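Local coordinates for PFC0360w protein (Plasmodium falciparum, PDB 3NI8) that belongs to the AHA1 family and probably activates the ATPase of the chaperone Hsp90 in the malaria parasite, at residues Val55-Gly61 and Glu73-Ile77. Sequence-based numbering, arbitrary orientation.
Sequences VDLKVGG and EFTEI
With CG anti to its carbonyl carbon (chi1 -59°), F74 sets its ring against V55, D56 and L57 of the loop 55-61, while L57, whose CG lies anti to its backbone N, brings CD1 onto the ring. The loop joins edge strand 54-55 to strand 62-65 in the antiparallel sheet of this AHA1-family SRPBCC domain, and it lies against the next strand, 70-78. L57 CD1 sits over one face of the F74 ring, 3.9 Å from its centroid. It stands 14° off the normal, a CH-pi contact that suits a branched aliphatic chain. At the ring's edge lies D56 O, 3.4 Å from F74 CD2, so the polarised aromatic hydrogens face a carbonyl. V55 CG1 packs against F74 CE2, 4.0 Å away, the two side chains crossing at about a right angle, and V55 also packs on A41 and L44 of helix 41-47. F63, on strand 62-65, meets the F74 ring with the two planes inclined to each other.

The backbone of F74 is held on both polar groups: G60 N donates to F74 O (2.7 Å, 161° at the hydrogen), and F74 N donates to G61 O. The type II turn K58-G61, closed by G61 N to K58 O, presents G60 N and G61 O to the strand. G60 takes the third position of the turn with positive phi, a conformation that glycine adopts readily. G61, with no side chain, lets its backbone lie close to D56 O. E73 extends its chain alongside G60, yet its OE2 is committed to a salt bridge with K86. Beyond, I77 points at the loop and lays CD1 against the K58-V59 peptide, 3.6 Å from K58 C.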
loop_
_atom_site.group_PDB
_atom_site.type_symbol
_atom_site.label_atom_id
_atom_site.label_comp_id
_atom_site.label_asym_id
_atom_site.label_seq_id
_atom_site.Cartn_x
_atom_site.Cartn_y
_atom_site.Cartn_z
ATOM N N VAL A 55 -12.523 -0.596 3.773
ATOM C CA VAL A 55 -12.112 -1.625 2.827
ATOM C C VAL A 55 -13.316 -2.436 2.389
ATOM O O VAL A 55 -13.978 -3.075 3.213
ATOM C CB VAL A 55 -11.036 -2.601 3.452
ATOM C CG1 VAL A 55 -10.934 -3.897 2.664
ATOM C CG2 VAL A 55 -9.678 -1.956 3.523
ATOM N N ASP A 56 -13.604 -2.400 1.090
ATOM C CA ASP A 56 -14.546 -3.328 0.483
ATOM C C ASP A 56 -13.691 -4.269 -0.360
ATOM O O ASP A 56 -13.364 -3.965 -1.520
ATOM C CB ASP A 56 -15.583 -2.577 -0.349
ATOM C CG ASP A 56 -16.579 -3.499 -1.038
ATOM O OD1 ASP A 56 -16.750 -4.683 -0.637
ATOM O OD2 ASP A 56 -17.207 -3.036 -2.011
ATOM N N LEU A 57 -13.303 -5.399 0.239
ATOM C CA LEU A 57 -12.318 -6.297 -0.383
ATOM C C LEU A 57 -12.876 -7.187 -1.498
ATOM O O LEU A 57 -13.204 -8.369 -1.287
ATOM C CB LEU A 57 -11.566 -7.108 0.667
ATOM C CG LEU A 57 -10.392 -7.953 0.191
ATOM C CD1 LEU A 57 -9.279 -7.042 -0.261
ATOM C CD2 LEU A 57 -9.948 -8.921 1.319
ATOM N N LYS A 58 -12.967 -6.599 -2.691
ATOM C CA LYS A 58 -13.422 -7.318 -3.896
ATOM C C LYS A 58 -12.916 -6.583 -5.153
ATOM O O LYS A 58 -12.565 -5.401 -5.079
ATOM C CB LYS A 58 -14.956 -7.485 -3.904
ATOM C CG LYS A 58 -15.740 -6.229 -4.328
ATOM C CD LYS A 58 -17.228 -6.410 -4.085
ATOM C CE LYS A 58 -18.015 -5.158 -4.436
ATOM N NZ LYS A 58 -18.643 -5.309 -5.763
ATOM N N VAL A 59 -12.838 -7.282 -6.284
ATOM C CA VAL A 59 -12.395 -6.652 -7.526
ATOM C C VAL A 59 -13.403 -5.547 -7.854
ATOM O O VAL A 59 -14.604 -5.805 -7.914
ATOM C CB VAL A 59 -12.243 -7.690 -8.680
ATOM C CG1 VAL A 59 -12.076 -6.996 -10.062
ATOM C CG2 VAL A 59 -11.074 -8.663 -8.389
ATOM N N GLY A 60 -12.920 -4.313 -8.009
ATOM C CA GLY A 60 -13.801 -3.157 -8.164
ATOM C C GLY A 60 -14.221 -2.522 -6.838
ATOM O O GLY A 60 -14.935 -1.498 -6.824
ATOM N N GLY A 61 -13.795 -3.125 -5.722
ATOM C CA GLY A 61 -14.155 -2.638 -4.394
ATOM C C GLY A 61 -13.289 -1.447 -4.026
ATOM O O GLY A 61 -12.092 -1.405 -4.343
ATOM N N GLU A 73 -9.048 1.531 -5.247
ATOM C CA GLU A 73 -9.943 0.503 -5.718
ATOM C C GLU A 73 -9.097 -0.734 -6.042
ATOM O O GLU A 73 -8.057 -0.644 -6.701
ATOM C CB GLU A 73 -10.672 1.008 -6.953
ATOM C CG GLU A 73 -11.393 -0.064 -7.776
ATOM C CD GLU A 73 -12.087 0.512 -9.012
ATOM O OE1 GLU A 73 -12.445 -0.287 -9.928
ATOM O OE2 GLU A 73 -12.268 1.757 -9.065
ATOM N N PHE A 74 -9.520 -1.872 -5.513
ATOM C CA PHE A 74 -8.880 -3.154 -5.798
ATOM C C PHE A 74 -9.212 -3.601 -7.209
ATOM O O PHE A 74 -10.379 -3.606 -7.603
ATOM C CB PHE A 74 -9.340 -4.226 -4.798
ATOM C CG PHE A 74 -9.037 -3.894 -3.352
ATOM C CD1 PHE A 74 -7.734 -3.910 -2.881
ATOM C CD2 PHE A 74 -10.072 -3.596 -2.455
ATOM C CE1 PHE A 74 -7.446 -3.620 -1.534
ATOM C CE2 PHE A 74 -9.801 -3.298 -1.094
ATOM C CZ PHE A 74 -8.484 -3.319 -0.638
ATOM N N THR A 75 -8.186 -3.967 -7.973
ATOM C CA THR A 75 -8.382 -4.365 -9.381
ATOM C C THR A 75 -7.925 -5.792 -9.630
ATOM O O THR A 75 -8.253 -6.376 -10.663
ATOM C CB THR A 75 -7.729 -3.384 -10.397
ATOM O OG1 THR A 75 -6.306 -3.439 -10.296
ATOM C CG2 THR A 75 -8.177 -1.943 -10.156
ATOM N N GLU A 76 -7.195 -6.360 -8.670
ATOM C CA GLU A 76 -6.788 -7.768 -8.705
ATOM C C GLU A 76 -6.481 -8.277 -7.295
ATOM O O GLU A 76 -5.638 -7.729 -6.569
ATOM C CB GLU A 76 -5.566 -7.975 -9.612
ATOM C CG GLU A 76 -5.308 -9.470 -9.964
ATOM C CD GLU A 76 -3.906 -9.756 -10.524
ATOM O OE1 GLU A 76 -3.399 -8.997 -11.384
ATOM O OE2 GLU A 76 -3.305 -10.760 -10.088
ATOM N N ILE A 77 -7.182 -9.330 -6.910
ATOM C CA ILE A 77 -6.964 -9.962 -5.607
ATOM C C ILE A 77 -6.668 -11.430 -5.792
ATOM O O ILE A 77 -7.594 -12.237 -5.939
ATOM C CB ILE A 77 -8.157 -9.789 -4.636
ATOM C CG1 ILE A 77 -8.401 -8.306 -4.339
ATOM C CG2 ILE A 77 -7.854 -10.518 -3.331
ATOM C CD1 ILE A 77 -9.791 -8.001 -3.922
#